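Local coordinates for protein threonine synthase (Brucella melitensis bv. 1, PDB 4F4F) that probably catalyses the pyridoxal-phosphate-dependent conversion of O-phospho-L-homoserine and water into L-threonine and phosphate, the last step of threonine biosynthesis, at residues A[16-28]-A[124-136]. Numbering follows the deposited sequence.
Sequences PVLGFSDALLAGL and LARMMDYVLAQRG
Leu24 packs on Met127 and Met128, and Leu25 on Val131, in a helix-helix packing of this fold type II pyridoxal-phosphate enzyme: the short helix 20-26, from the N-terminal region, crosses the 124-134 part of helix 117-134 at -112°. The pair illustrates how such an interface can grade from a close apolar centre to a charged margin. At the centre, Leu24 has its CG opposite the backbone N (chi1 -178°), which carries the branched end over the backbone of helix 117-134; CD1 lies 3.7 Å from Met127 CB and CD2 3.8 Å from Met128 CB. Leu25 and Val131 run antiparallel alongside one another, Leu25 CD1 3.5 Å from Val131 CG1. Beside this core, the Met127 sulfur approaches the edge of the Phe20 ring, a Met-aromatic contact with SD 3.8 Å from CZ. Ser21 OG brushes Val131 but is hydrogen-bonded to Glu71. The solvent side has fewer contacts, mainly polar: exposed Arg135, just beyond the helix end, reaches back with an extended chain to Asp22. Leu25 CD1 lies over one guanidinium face, and Arg135 NH1 and NH2 both donate to Asp22 OD1 in a salt bridge, at 2.9 and 2.6 Å, the carboxylate plane turned 80° from the guanidinium.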
ATOM      1  N   PRO A  16       4.132   9.467  22.272  1.00 19.16           N
ATOM      2  CA  PRO A  16       5.517   9.096  22.571  1.00 19.89           C
ATOM      3  C   PRO A  16       6.374   9.055  21.301  1.00 18.22           C
ATOM      4  O   PRO A  16       5.884   8.618  20.252  1.00 18.00           O
ATOM      5  CB  PRO A  16       5.404   7.704  23.176  1.00 21.37           C
ATOM      6  CG  PRO A  16       3.991   7.566  23.614  1.00 22.05           C
ATOM      7  CD  PRO A  16       3.152   8.625  22.954  1.00 20.74           C
ATOM      8  N   VAL A  17       7.611   9.539  21.387  1.00 17.65           N
ATOM      9  CA  VAL A  17       8.577   9.426  20.298  1.00 16.83           C
ATOM     10  C   VAL A  17       9.104   7.989  20.360  1.00 17.37           C
ATOM     11  O   VAL A  17       9.530   7.544  21.415  1.00 17.97           O
ATOM     12  CB  VAL A  17       9.727  10.429  20.453  1.00 17.49           C
ATOM     13  CG1 VAL A  17      10.799  10.244  19.376  1.00 16.66           C
ATOM     14  CG2 VAL A  17       9.200  11.862  20.407  1.00 17.89           C
ATOM     15  N   LEU A  18       9.012   7.242  19.262  1.00 16.27           N
ATOM     16  CA  LEU A  18       9.311   5.814  19.294  1.00 16.80           C
ATOM     17  C   LEU A  18      10.516   5.413  18.426  1.00 15.94           C
ATOM     18  O   LEU A  18      10.810   6.060  17.431  1.00 14.81           O
ATOM     19  CB  LEU A  18       8.079   5.024  18.833  1.00 17.42           C
ATOM     20  CG  LEU A  18       6.774   5.085  19.658  1.00 18.40           C
ATOM     21  CD1 LEU A  18       5.706   4.269  18.931  1.00 18.82           C
ATOM     22  CD2 LEU A  18       6.984   4.605  21.077  1.00 19.85           C
ATOM     23  N   GLY A  19      11.177   4.313  18.793  1.00 16.70           N
ATOM     24  CA  GLY A  19      12.101   3.653  17.898  1.00 16.48           C
ATOM     25  C   GLY A  19      11.349   2.883  16.802  1.00 16.02           C
ATOM     26  O   GLY A  19      10.111   2.772  16.810  1.00 15.58           O
ATOM     27  N   PHE A  20      12.092   2.371  15.824  1.00 15.49           N
ATOM     28  CA  PHE A  20      11.485   1.633  14.722  1.00 15.37           C
ATOM     29  C   PHE A  20      10.588   0.467  15.162  1.00 16.36           C
ATOM     30  O   PHE A  20       9.472   0.367  14.710  1.00 15.52           O
ATOM     31  CB  PHE A  20      12.569   1.047  13.801  1.00 15.70           C
ATOM     32  CG  PHE A  20      12.006   0.200  12.703  1.00 16.12           C
ATOM     33  CD1 PHE A  20      11.279   0.797  11.669  1.00 15.35           C
ATOM     34  CD2 PHE A  20      12.140  -1.164  12.722  1.00 17.85           C
ATOM     35  CE1 PHE A  20      10.732   0.034  10.666  1.00 15.98           C
ATOM     36  CE2 PHE A  20      11.590  -1.941  11.718  1.00 18.43           C
ATOM     37  CZ  PHE A  20      10.874  -1.328  10.695  1.00 17.42           C
ATOM     38  N   SER A  21      11.093  -0.416  16.031  1.00 18.08           N
ATOM     39  CA  SER A  21      10.371  -1.605  16.392  1.00 19.97           C
ATOM     40  C   SER A  21       9.045  -1.253  17.015  1.00 20.90           C
ATOM     41  O   SER A  21       8.009  -1.805  16.655  1.00 21.25           O
ATOM     42  CB  SER A  21      11.197  -2.451  17.353  1.00 21.72           C
ATOM     43  OG  SER A  21      12.312  -2.954  16.663  1.00 21.71           O
ATOM     44  N   ASP A  22       9.073  -0.321  17.948  1.00 21.88           N
ATOM     45  CA  ASP A  22       7.849   0.134  18.578  1.00 23.33           C
ATOM     46  C   ASP A  22       6.925   0.792  17.581  1.00 22.80           C
ATOM     47  O   ASP A  22       5.728   0.543  17.619  1.00 23.20           O
ATOM     48  CB  ASP A  22       8.167   1.089  19.735  1.00 24.78           C
ATOM     49  CG  ASP A  22       8.654   0.371  20.947  1.00 27.91           C
ATOM     50  OD1 ASP A  22       8.231  -0.772  21.119  1.00 30.69           O
ATOM     51  OD2 ASP A  22       9.475   0.917  21.713  1.00 30.33           O
ATOM     52  N   ALA A  23       7.460   1.639  16.693  1.00 21.75           N
ATOM     53  CA  ALA A  23       6.618   2.269  15.692  1.00 21.31           C
ATOM     54  C   ALA A  23       5.937   1.195  14.850  1.00 23.05           C
ATOM     55  O   ALA A  23       4.775   1.354  14.476  1.00 23.16           O
ATOM     56  CB  ALA A  23       7.396   3.227  14.815  1.00 19.21           C
ATOM     57  N   LEU A  24       6.660   0.102  14.567  1.00 24.48           N
ATOM     58  CA  LEU A  24       6.116  -1.002  13.787  1.00 25.68           C
ATOM     59  C   LEU A  24       4.934  -1.665  14.508  1.00 27.84           C
ATOM     60  O   LEU A  24       3.975  -2.038  13.874  1.00 31.28           O
ATOM     61  CB  LEU A  24       7.207  -2.043  13.483  1.00 26.85           C
ATOM     62  CG  LEU A  24       6.808  -3.257  12.625  1.00 27.87           C
ATOM     63  CD1 LEU A  24       7.991  -3.876  11.912  1.00 28.41           C
ATOM     64  CD2 LEU A  24       6.105  -4.305  13.478  1.00 30.74           C
ATOM     65  N   LEU A  25       5.015  -1.819  15.819  1.00 28.36           N
ATOM     66  CA  LEU A  25       3.978  -2.503  16.592  1.00 30.71           C
ATOM     67  C   LEU A  25       2.885  -1.556  17.066  1.00 31.58           C
ATOM     68  O   LEU A  25       1.718  -1.948  17.195  1.00 31.93           O
ATOM     69  CB  LEU A  25       4.600  -3.146  17.823  1.00 32.81           C
ATOM     70  CG  LEU A  25       5.556  -4.303  17.553  1.00 34.17           C
ATOM     71  CD1 LEU A  25       6.196  -4.738  18.856  1.00 35.75           C
ATOM     72  CD2 LEU A  25       4.828  -5.470  16.885  1.00 35.92           C
ATOM     73  N   ALA A  26       3.268  -0.316  17.370  1.00 30.47           N
ATOM     74  CA  ALA A  26       2.294   0.683  17.793  1.00 30.78           C
ATOM     75  C   ALA A  26       1.214   0.881  16.707  1.00 30.70           C
ATOM     76  O   ALA A  26       0.031   0.971  17.044  1.00 33.24           O
ATOM     77  CB  ALA A  26       2.992   1.991  18.138  1.00 29.00           C
ATOM     78  N   GLY A  27       1.603   0.942  15.431  1.00 29.99           N
ATOM     79  CA  GLY A  27       0.659   1.295  14.353  1.00 29.22           C
ATOM     80  C   GLY A  27       0.262   2.787  14.426  1.00 29.56           C
ATOM     81  O   GLY A  27       1.124   3.668  14.270  1.00 28.60           O
ATOM     82  N   LEU A  28      -1.029   3.075  14.644  1.00 28.81           N
ATOM     83  CA  LEU A  28      -1.547   4.451  14.883  1.00 27.21           C
ATOM     84  C   LEU A  28      -1.121   5.069  16.228  1.00 25.95           C
ATOM     85  O   LEU A  28      -1.236   4.407  17.245  1.00 26.06           O
ATOM     86  CB  LEU A  28      -3.051   4.412  14.933  1.00 27.25           C
ATOM     87  CG  LEU A  28      -3.755   5.777  14.998  1.00 27.25           C
ATOM     88  CD1 LEU A  28      -3.922   6.394  13.598  1.00 27.10           C
ATOM     89  CD2 LEU A  28      -5.113   5.618  15.633  1.00 27.13           C
ATOM     90  N   LEU A 124       6.945  -6.461   5.722  1.00 12.57           N
ATOM     91  CA  LEU A 124       6.270  -6.116   6.990  1.00 13.23           C
ATOM     92  C   LEU A 124       6.012  -7.361   7.842  1.00 13.18           C
ATOM     93  O   LEU A 124       6.275  -7.361   9.041  1.00 13.43           O
ATOM     94  CB  LEU A 124       4.915  -5.410   6.747  1.00 13.77           C
ATOM     95  CG  LEU A 124       4.029  -5.174   7.987  1.00 14.96           C
ATOM     96  CD1 LEU A 124       4.853  -4.321   8.962  1.00 15.77           C
ATOM     97  CD2 LEU A 124       2.727  -4.451   7.695  1.00 15.89           C
ATOM     98  N   ALA A 125       5.475  -8.416   7.247  1.00 13.05           N
ATOM     99  CA  ALA A 125       5.133  -9.616   8.044  1.00 13.50           C
ATOM    100  C   ALA A 125       6.409 -10.250   8.660  1.00 13.77           C
ATOM    101  O   ALA A 125       6.380 -10.688   9.826  1.00 14.18           O
ATOM    102  CB  ALA A 125       4.323 -10.620   7.239  1.00 13.84           C
ATOM    103  N   ARG A 126       7.522 -10.210   7.924  1.00 13.55           N
ATOM    104  CA  ARG A 126       8.799 -10.746   8.401  1.00 13.72           C
ATOM    105  C   ARG A 126       9.473  -9.849   9.422  1.00 13.61           C
ATOM    106  O   ARG A 126      10.030 -10.339  10.399  1.00 13.95           O
ATOM    107  CB  ARG A 126       9.748 -11.057   7.223  1.00 13.72           C
ATOM    108  CG  ARG A 126       9.234 -12.188   6.360  1.00 13.86           C
ATOM    109  CD  ARG A 126      10.034 -12.485   5.104  1.00 13.78           C
ATOM    110  NE  ARG A 126       9.621 -13.740   4.461  1.00 14.09           N
ATOM    111  CZ  ARG A 126       8.572 -13.854   3.636  1.00 14.12           C
ATOM    112  NH1 ARG A 126       7.804 -12.799   3.350  1.00 13.84           N
ATOM    113  NH2 ARG A 126       8.274 -15.011   3.093  1.00 14.64           N
ATOM    114  N   MET A 127       9.410  -8.541   9.227  1.00 13.36           N
ATOM    115  CA  MET A 127       9.950  -7.602  10.200  1.00 13.32           C
ATOM    116  C   MET A 127       9.190  -7.754  11.510  1.00 13.93           C
ATOM    117  O   MET A 127       9.782  -7.793  12.580  1.00 14.13           O
ATOM    118  CB  MET A 127       9.847  -6.148   9.693  1.00 12.73           C
ATOM    119  CG  MET A 127      10.744  -5.884   8.498  1.00 12.46           C
ATOM    120  SD  MET A 127      10.933  -4.155   8.121  1.00 11.86           S
ATOM    121  CE  MET A 127       9.258  -3.631   7.699  1.00 11.79           C
ATOM    122  N   MET A 128       7.855  -7.834  11.415  1.00 14.58           N
ATOM    123  CA  MET A 128       7.024  -7.980  12.592  1.00 15.56           C
ATOM    124  C   MET A 128       7.334  -9.300  13.301  1.00 15.99           C
ATOM    125  O   MET A 128       7.414  -9.332  14.516  1.00 16.30           O
ATOM    126  CB  MET A 128       5.547  -7.892  12.244  1.00 16.73           C
ATOM    127  CG  MET A 128       4.642  -7.947  13.474  1.00 18.15           C
ATOM    128  SD  MET A 128       2.869  -7.789  13.098  1.00 20.63           S
ATOM    129  CE  MET A 128       2.828  -6.299  12.104  1.00 19.24           C
ATOM    130  N   ASP A 129       7.523 -10.379  12.546  1.00 16.31           N
ATOM    131  CA  ASP A 129       7.837 -11.694  13.148  1.00 17.14           C
ATOM    132  C   ASP A 129       9.136 -11.619  13.976  1.00 16.96           C
ATOM    133  O   ASP A 129       9.239 -12.181  15.066  1.00 17.26           O
ATOM    134  CB  ASP A 129       7.978 -12.719  12.030  1.00 18.07           C
ATOM    135  CG  ASP A 129       7.463 -14.087  12.396  1.00 19.31           C
ATOM    136  OD1 ASP A 129       6.406 -14.208  13.042  1.00 19.93           O
ATOM    137  OD2 ASP A 129       8.077 -15.056  11.936  1.00 20.61           O
ATOM    138  N   TYR A 130      10.094 -10.865  13.455  1.00 16.43           N
ATOM    139  CA  TYR A 130      11.387 -10.696  14.079  1.00 16.63           C
ATOM    140  C   TYR A 130      11.254  -9.854  15.353  1.00 15.60           C
ATOM    141  O   TYR A 130      11.792 -10.226  16.405  1.00 15.21           O
ATOM    142  CB  TYR A 130      12.419 -10.076  13.110  1.00 17.12           C
ATOM    143  CG  TYR A 130      13.729  -9.845  13.793  1.00 18.25           C
ATOM    144  CD1 TYR A 130      13.976  -8.639  14.438  1.00 18.78           C
ATOM    145  CD2 TYR A 130      14.698 -10.849  13.864  1.00 19.49           C
ATOM    146  CE1 TYR A 130      15.173  -8.420  15.099  1.00 19.81           C
ATOM    147  CE2 TYR A 130      15.897 -10.641  14.537  1.00 20.22           C
ATOM    148  CZ  TYR A 130      16.116  -9.420  15.155  1.00 20.30           C
ATOM    149  OH  TYR A 130      17.285  -9.161  15.859  1.00 21.60           O
ATOM    150  N   VAL A 131      10.546  -8.727  15.262  1.00 14.47           N
ATOM    151  CA  VAL A 131      10.362  -7.865  16.434  1.00 14.27           C
ATOM    152  C   VAL A 131       9.625  -8.583  17.577  1.00 14.59           C
ATOM    153  O   VAL A 131      10.018  -8.475  18.756  1.00 14.87           O
ATOM    154  CB  VAL A 131       9.638  -6.556  16.050  1.00 13.94           C
ATOM    155  CG1 VAL A 131       9.181  -5.820  17.298  1.00 14.06           C
ATOM    156  CG2 VAL A 131      10.528  -5.722  15.128  1.00 13.42           C
ATOM    157  N   LEU A 132       8.548  -9.302  17.239  1.00 14.29           N
ATOM    158  CA  LEU A 132       7.799 -10.098  18.206  1.00 14.94           C
ATOM    159  C   LEU A 132       8.699 -11.151  18.879  1.00 15.75           C
ATOM    160  O   LEU A 132       8.716 -11.245  20.091  1.00 16.10           O
ATOM    161  CB  LEU A 132       6.592 -10.781  17.530  1.00 14.79           C
ATOM    162  CG  LEU A 132       5.449  -9.868  17.041  1.00 14.36           C
ATOM    163  CD1 LEU A 132       4.462 -10.662  16.174  1.00 14.42           C
ATOM    164  CD2 LEU A 132       4.702  -9.220  18.220  1.00 14.45           C
ATOM    165  N   ALA A 133       9.436 -11.929  18.092  1.00 16.35           N
ATOM    166  CA  ALA A 133      10.369 -12.925  18.644  1.00 17.44           C
ATOM    167  C   ALA A 133      11.333 -12.286  19.620  1.00 18.02           C
ATOM    168  O   ALA A 133      11.593 -12.844  20.694  1.00 18.42           O
ATOM    169  CB  ALA A 133      11.170 -13.628  17.546  1.00 17.62           C
ATOM    170  N   GLN A 134      11.898 -11.145  19.236  1.00 18.05           N
ATOM    171  CA  GLN A 134      12.905 -10.495  20.081  1.00 19.41           C
ATOM    172  C   GLN A 134      12.333 -10.080  21.428  1.00 19.51           C
ATOM    173  O   GLN A 134      13.088  -9.989  22.395  1.00 19.15           O
ATOM    174  CB  GLN A 134      13.577  -9.285  19.386  1.00 20.40           C
ATOM    175  CG  GLN A 134      14.577  -9.669  18.291  1.00 21.89           C
ATOM    176  CD  GLN A 134      15.780 -10.513  18.749  1.00 24.32           C
ATOM    177  OE1 GLN A 134      16.018 -11.662  18.261  1.00 27.20           O
ATOM    178  NE2 GLN A 134      16.559  -9.964  19.676  1.00 26.61           N
ATOM    179  N   ARG A 135      11.016  -9.863  21.495  1.00 19.31           N
ATOM    180  CA  ARG A 135      10.337  -9.493  22.743  1.00 20.98           C
ATOM    181  C   ARG A 135       9.597 -10.627  23.395  1.00 20.54           C
ATOM    182  O   ARG A 135       8.895 -10.404  24.361  1.00 19.88           O
ATOM    183  CB  ARG A 135       9.287  -8.421  22.471  1.00 22.76           C
ATOM    184  CG  ARG A 135       9.891  -7.178  21.963  1.00 24.74           C
ATOM    185  CD  ARG A 135       8.802  -6.193  21.633  1.00 26.63           C
ATOM    186  NE  ARG A 135       9.472  -5.043  21.086  1.00 28.89           N
ATOM    187  CZ  ARG A 135       8.989  -3.812  21.109  1.00 30.92           C
ATOM    188  NH1 ARG A 135       7.820  -3.554  21.699  1.00 31.02           N
ATOM    189  NH2 ARG A 135       9.707  -2.839  20.557  1.00 32.18           N
ATOM    190  N   GLY A 136       9.749 -11.839  22.879  1.00 20.33           N
ATOM    191  CA  GLY A 136       9.039 -12.990  23.439  1.00 21.12           C
ATOM    192  C   GLY A 136       7.532 -12.868  23.375  1.00 21.23           C
ATOM    193  O   GLY A 136       6.812 -13.343  24.279  1.00 20.64           O
TER